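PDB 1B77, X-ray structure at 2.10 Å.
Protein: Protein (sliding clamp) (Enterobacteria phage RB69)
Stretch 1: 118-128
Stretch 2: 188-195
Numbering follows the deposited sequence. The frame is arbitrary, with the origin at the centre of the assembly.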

ATOM      1  N   ILE A 118     -22.727  -7.872 -20.982  1.00 30.74           N
ATOM      2  CA  ILE A 118     -22.332  -6.796 -20.088  1.00 30.08           C
ATOM      3  C   ILE A 118     -21.051  -6.157 -20.629  1.00 29.95           C
ATOM      4  O   ILE A 118     -20.112  -6.856 -21.009  1.00 29.13           O
ATOM      5  CB  ILE A 118     -22.106  -7.339 -18.660  1.00 29.89           C
ATOM      6  CG1 ILE A 118     -21.757  -6.200 -17.705  1.00 29.30           C
ATOM      7  CG2 ILE A 118     -21.035  -8.426 -18.680  1.00 29.69           C
ATOM      8  CD1 ILE A 118     -21.910  -6.572 -16.241  1.00 29.05           C
ATOM      9  N   LYS A 119     -21.037  -4.829 -20.684  1.00 29.74           N
ATOM     10  CA  LYS A 119     -19.884  -4.091 -21.186  1.00 29.84           C
ATOM     11  C   LYS A 119     -18.822  -3.967 -20.103  1.00 29.77           C
ATOM     12  O   LYS A 119     -19.125  -4.086 -18.914  1.00 29.34           O
ATOM     13  CB  LYS A 119     -20.313  -2.692 -21.643  1.00 30.20           C
ATOM     14  CG  LYS A 119     -21.388  -2.673 -22.725  1.00 30.57           C
ATOM     15  CD  LYS A 119     -21.795  -1.245 -23.055  1.00 31.24           C
ATOM     16  CE  LYS A 119     -22.805  -1.193 -24.193  1.00 31.57           C
ATOM     17  NZ  LYS A 119     -22.260  -1.817 -25.433  1.00 31.82           N
ATOM     18  N   ALA A 120     -17.587  -3.707 -20.526  1.00 29.74           N
ATOM     19  CA  ALA A 120     -16.447  -3.568 -19.623  1.00 30.22           C
ATOM     20  C   ALA A 120     -16.642  -2.606 -18.444  1.00 30.73           C
ATOM     21  O   ALA A 120     -16.348  -2.963 -17.306  1.00 30.76           O
ATOM     22  CB  ALA A 120     -15.208  -3.165 -20.417  1.00 29.98           C
ATOM     23  N   GLU A 121     -17.127  -1.392 -18.698  1.00 31.43           N
ATOM     24  CA  GLU A 121     -17.322  -0.432 -17.605  1.00 32.23           C
ATOM     25  C   GLU A 121     -18.443  -0.872 -16.666  1.00 31.97           C
ATOM     26  O   GLU A 121     -18.326  -0.761 -15.439  1.00 31.95           O
ATOM     27  CB  GLU A 121     -17.638   0.962 -18.150  1.00 33.81           C
ATOM     28  CG  GLU A 121     -16.608   1.506 -19.126  1.00 36.13           C
ATOM     29  CD  GLU A 121     -16.745   3.009 -19.322  1.00 38.02           C
ATOM     30  OE1 GLU A 121     -17.895   3.515 -19.243  1.00 38.63           O
ATOM     31  OE2 GLU A 121     -15.706   3.677 -19.560  1.00 38.76           O
ATOM     32  N   ASP A 122     -19.533  -1.360 -17.246  1.00 31.60           N
ATOM     33  CA  ASP A 122     -20.660  -1.837 -16.460  1.00 31.55           C
ATOM     34  C   ASP A 122     -20.185  -2.951 -15.519  1.00 30.91           C
ATOM     35  O   ASP A 122     -20.492  -2.932 -14.329  1.00 30.67           O
ATOM     36  CB  ASP A 122     -21.761  -2.332 -17.400  1.00 32.24           C
ATOM     37  CG  ASP A 122     -22.341  -1.209 -18.247  1.00 33.17           C
ATOM     38  OD1 ASP A 122     -22.067  -0.028 -17.936  1.00 33.38           O
ATOM     39  OD2 ASP A 122     -23.081  -1.497 -19.214  1.00 34.15           O
ATOM     40  N   LEU A 123     -19.428  -3.910 -16.049  1.00 30.41           N
ATOM     41  CA  LEU A 123     -18.903  -4.999 -15.225  1.00 30.13           C
ATOM     42  C   LEU A 123     -18.017  -4.406 -14.136  1.00 29.98           C
ATOM     43  O   LEU A 123     -18.134  -4.746 -12.958  1.00 29.50           O
ATOM     44  CB  LEU A 123     -18.073  -5.973 -16.064  1.00 29.56           C
ATOM     45  CG  LEU A 123     -17.332  -7.053 -15.256  1.00 29.70           C
ATOM     46  CD1 LEU A 123     -18.340  -7.930 -14.519  1.00 29.17           C
ATOM     47  CD2 LEU A 123     -16.474  -7.897 -16.183  1.00 29.46           C
ATOM     48  N   GLN A 124     -17.128  -3.509 -14.546  1.00 29.99           N
ATOM     49  CA  GLN A 124     -16.223  -2.850 -13.626  1.00 30.34           C
ATOM     50  C   GLN A 124     -16.996  -2.134 -12.509  1.00 30.53           C
ATOM     51  O   GLN A 124     -16.589  -2.179 -11.344  1.00 30.58           O
ATOM     52  CB  GLN A 124     -15.360  -1.848 -14.392  1.00 30.75           C
ATOM     53  CG  GLN A 124     -14.237  -1.224 -13.584  1.00 31.58           C
ATOM     54  CD  GLN A 124     -13.586  -0.063 -14.317  1.00 32.19           C
ATOM     55  OE1 GLN A 124     -14.239   0.945 -14.600  1.00 32.11           O
ATOM     56  NE2 GLN A 124     -12.298  -0.198 -14.632  1.00 32.40           N
ATOM     57  N   GLN A 125     -18.105  -1.478 -12.853  1.00 30.37           N
ATOM     58  CA  GLN A 125     -18.893  -0.773 -11.842  1.00 30.36           C
ATOM     59  C   GLN A 125     -19.575  -1.738 -10.883  1.00 30.42           C
ATOM     60  O   GLN A 125     -19.601  -1.502  -9.675  1.00 30.41           O
ATOM     61  CB  GLN A 125     -19.962   0.120 -12.478  1.00 30.24           C
ATOM     62  CG  GLN A 125     -20.741   0.932 -11.433  1.00 30.19           C
ATOM     63  CD  GLN A 125     -21.847   1.772 -12.042  1.00 30.41           C
ATOM     64  OE1 GLN A 125     -22.867   1.247 -12.481  1.00 30.49           O
ATOM     65  NE2 GLN A 125     -21.648   3.083 -12.070  1.00 30.06           N
ATOM     66  N   LEU A 126     -20.141  -2.811 -11.425  1.00 30.52           N
ATOM     67  CA  LEU A 126     -20.811  -3.814 -10.602  1.00 31.08           C
ATOM     68  C   LEU A 126     -19.839  -4.374  -9.558  1.00 31.63           C
ATOM     69  O   LEU A 126     -20.179  -4.509  -8.386  1.00 31.23           O
ATOM     70  CB  LEU A 126     -21.331  -4.961 -11.475  1.00 30.35           C
ATOM     71  CG  LEU A 126     -21.904  -6.167 -10.715  1.00 30.21           C
ATOM     72  CD1 LEU A 126     -23.153  -5.746  -9.966  1.00 29.55           C
ATOM     73  CD2 LEU A 126     -22.212  -7.304 -11.688  1.00 30.12           C
ATOM     74  N   LEU A 127     -18.630  -4.700  -9.997  1.00 32.43           N
ATOM     75  CA  LEU A 127     -17.618  -5.242  -9.101  1.00 33.95           C
ATOM     76  C   LEU A 127     -17.114  -4.191  -8.105  1.00 34.74           C
ATOM     77  O   LEU A 127     -16.886  -4.494  -6.935  1.00 34.74           O
ATOM     78  CB  LEU A 127     -16.450  -5.810  -9.919  1.00 33.80           C
ATOM     79  CG  LEU A 127     -16.681  -7.162 -10.609  1.00 34.04           C
ATOM     80  CD1 LEU A 127     -18.006  -7.179 -11.334  1.00 34.43           C
ATOM     81  CD2 LEU A 127     -15.542  -7.436 -11.572  1.00 34.21           C
ATOM     82  N   ARG A 128     -16.955  -2.957  -8.571  1.00 36.00           N
ATOM     83  CA  ARG A 128     -16.474  -1.875  -7.721  1.00 37.09           C
ATOM     84  C   ARG A 128     -17.468  -1.543  -6.614  1.00 37.59           C
ATOM     85  O   ARG A 128     -17.111  -1.504  -5.440  1.00 37.70           O
ATOM     86  CB  ARG A 128     -16.232  -0.602  -8.543  1.00 37.86           C
ATOM     87  CG  ARG A 128     -15.145  -0.670  -9.618  1.00 38.85           C
ATOM     88  CD  ARG A 128     -13.746  -0.694  -9.051  1.00 39.43           C
ATOM     89  NE  ARG A 128     -12.733  -0.640 -10.106  1.00 39.87           N
ATOM     90  CZ  ARG A 128     -12.404   0.457 -10.784  1.00 40.49           C
ATOM     91  NH1 ARG A 128     -13.003   1.616 -10.526  1.00 40.77           N
ATOM     92  NH2 ARG A 128     -11.478   0.396 -11.731  1.00 40.60           N
ATOM     93  N   LYS A 188     -15.166 -14.108 -10.405  1.00 30.65           N
ATOM     94  CA  LYS A 188     -13.736 -13.830 -10.570  1.00 30.35           C
ATOM     95  C   LYS A 188     -13.448 -13.542 -12.047  1.00 29.74           C
ATOM     96  O   LYS A 188     -12.483 -14.051 -12.611  1.00 29.50           O
ATOM     97  CB  LYS A 188     -12.909 -15.046 -10.128  1.00 30.64           C
ATOM     98  CG  LYS A 188     -13.291 -15.630  -8.774  1.00 31.75           C
ATOM     99  CD  LYS A 188     -12.828 -14.765  -7.619  1.00 32.88           C
ATOM    100  CE  LYS A 188     -13.320 -15.325  -6.294  1.00 33.38           C
ATOM    101  NZ  LYS A 188     -12.870 -16.726  -6.059  1.00 34.11           N
ATOM    102  N   ILE A 189     -14.300 -12.731 -12.658  1.00 28.96           N
ATOM    103  CA  ILE A 189     -14.172 -12.375 -14.068  1.00 28.78           C
ATOM    104  C   ILE A 189     -13.224 -11.198 -14.283  1.00 27.91           C
ATOM    105  O   ILE A 189     -13.433 -10.126 -13.722  1.00 27.69           O
ATOM    106  CB  ILE A 189     -15.553 -11.987 -14.643  1.00 29.12           C
ATOM    107  CG1 ILE A 189     -16.457 -13.214 -14.702  1.00 29.59           C
ATOM    108  CG2 ILE A 189     -15.402 -11.380 -16.017  1.00 29.55           C
ATOM    109  CD1 ILE A 189     -16.925 -13.687 -13.362  1.00 30.24           C
ATOM    110  N   GLN A 190     -12.197 -11.382 -15.107  1.00 27.40           N
ATOM    111  CA  GLN A 190     -11.261 -10.290 -15.372  1.00 27.24           C
ATOM    112  C   GLN A 190     -11.958  -9.201 -16.202  1.00 26.94           C
ATOM    113  O   GLN A 190     -12.937  -9.475 -16.880  1.00 27.07           O
ATOM    114  CB  GLN A 190     -10.017 -10.810 -16.114  1.00 27.12           C
ATOM    115  CG  GLN A 190     -10.275 -11.325 -17.528  1.00 27.20           C
ATOM    116  CD  GLN A 190      -8.987 -11.657 -18.273  1.00 27.27           C
ATOM    117  OE1 GLN A 190      -8.992 -11.839 -19.485  1.00 28.25           O
ATOM    118  NE2 GLN A 190      -7.886 -11.745 -17.549  1.00 26.64           N
ATOM    119  N   PRO A 191     -11.471  -7.953 -16.152  1.00 26.86           N
ATOM    120  CA  PRO A 191     -12.114  -6.884 -16.930  1.00 26.82           C
ATOM    121  C   PRO A 191     -12.268  -7.143 -18.432  1.00 26.54           C
ATOM    122  O   PRO A 191     -11.391  -7.711 -19.069  1.00 26.07           O
ATOM    123  CB  PRO A 191     -11.241  -5.666 -16.633  1.00 26.95           C
ATOM    124  CG  PRO A 191      -9.916  -6.266 -16.278  1.00 27.76           C
ATOM    125  CD  PRO A 191     -10.316  -7.425 -15.411  1.00 27.12           C
ATOM    126  N   GLY A 192     -13.408  -6.727 -18.981  1.00 26.74           N
ATOM    127  CA  GLY A 192     -13.677  -6.919 -20.400  1.00 26.67           C
ATOM    128  C   GLY A 192     -15.162  -6.937 -20.740  1.00 26.72           C
ATOM    129  O   GLY A 192     -16.011  -6.780 -19.856  1.00 26.14           O
ATOM    130  N   ASN A 193     -15.467  -7.118 -22.026  1.00 26.77           N
ATOM    131  CA  ASN A 193     -16.842  -7.182 -22.517  1.00 26.92           C
ATOM    132  C   ASN A 193     -17.230  -8.657 -22.598  1.00 27.30           C
ATOM    133  O   ASN A 193     -16.469  -9.483 -23.114  1.00 27.58           O
ATOM    134  CB  ASN A 193     -16.944  -6.563 -23.911  1.00 27.12           C
ATOM    135  CG  ASN A 193     -16.569  -5.095 -23.931  1.00 27.28           C
ATOM    136  OD1 ASN A 193     -17.236  -4.262 -23.322  1.00 27.34           O
ATOM    137  ND2 ASN A 193     -15.496  -4.773 -24.638  1.00 27.48           N
ATOM    138  N   TYR A 194     -18.411  -8.996 -22.097  1.00 26.92           N
ATOM    139  CA  TYR A 194     -18.828 -10.382 -22.113  1.00 27.04           C
ATOM    140  C   TYR A 194     -20.215 -10.667 -22.656  1.00 27.45           C
ATOM    141  O   TYR A 194     -21.149  -9.899 -22.454  1.00 26.71           O
ATOM    142  CB  TYR A 194     -18.757 -10.971 -20.700  1.00 26.54           C
ATOM    143  CG  TYR A 194     -17.372 -11.014 -20.113  1.00 25.82           C
ATOM    144  CD1 TYR A 194     -16.776  -9.867 -19.583  1.00 25.29           C
ATOM    145  CD2 TYR A 194     -16.640 -12.197 -20.123  1.00 25.36           C
ATOM    146  CE1 TYR A 194     -15.475  -9.909 -19.078  1.00 25.21           C
ATOM    147  CE2 TYR A 194     -15.344 -12.247 -19.625  1.00 25.49           C
ATOM    148  CZ  TYR A 194     -14.769 -11.105 -19.108  1.00 25.29           C
ATOM    149  OH  TYR A 194     -13.482 -11.171 -18.621  1.00 26.07           O
ATOM    150  N   LYS A 195     -20.319 -11.792 -23.351  1.00 28.24           N
ATOM    151  CA  LYS A 195     -21.591 -12.276 -23.855  1.00 29.65           C
ATOM    152  C   LYS A 195     -22.050 -13.140 -22.679  1.00 29.97           C
ATOM    153  O   LYS A 195     -21.307 -14.008 -22.228  1.00 29.88           O
ATOM    154  CB  LYS A 195     -21.387 -13.145 -25.101  1.00 30.08           C
ATOM    155  CG  LYS A 195     -22.655 -13.848 -25.565  1.00 31.51           C
ATOM    156  CD  LYS A 195     -22.538 -14.352 -27.005  1.00 32.81           C
ATOM    157  CE  LYS A 195     -21.435 -15.384 -27.160  1.00 33.95           C
ATOM    158  NZ  LYS A 195     -21.330 -15.869 -28.571  1.00 34.95           N
TER
HETATM  159  O   HOH W   1     -14.455  -4.851 -17.041  1.00 21.10           O

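The two stretches meet where a strand residue leads into a helix. I118 and Y194 form an antiparallel hydrogen-bonded pair. I118 N donates to Y194 O at 3.0 Å, and Y194 N donates to I118 O at 2.9 Å, the second bond nearly straight. Both side chains start out on the same face of the sheet. There I118 CG2 rests 4.0 Å from Y194 CB, while the end of the isoleucine leads away.

K119 is the N-cap residue, and the chain turns there into the helix. The first turn leaves A120 N without a partner inside the helix. The side chain of N193 reaches in to supply one: A120 N donates to N193 OD1 at 2.9 Å. N193 OD1 also lies 3.4 Å from K119 CA and 3.7 Å from A120 CB, so it is closely fitted against the start of the helix.

The backbone comes close at G192. Its carbonyl makes a CA-H...O contact, A120 CA to G192 O, at 3.2 Å. Its backbone angles call for glycine, since a CB would jam against the carbonyl of the preceding residue. Such a CB would also crowd Y194 CE1. Water 1 bridges the stretches beside this contact, donating to A120 O at 2.7 Å and accepting from G192 N at 2.9 Å.

One helix turn on, L123 is the main bump. Its CD2 enters a hollow lined by I189, the Q190 and G192 carbonyls and the Y194 ring. L123 CD2 is 3.6 Å from I189 CG2 and 3.7 Å from Y194 CE1, meeting the ring obliquely. The very short bond from Y194 OH to Q190 O, 2.5 Å, ties the ring to the loop that helps line the hollow. Further along, L127 makes a lighter contact, with its CD2 4.0 Å from I189 O.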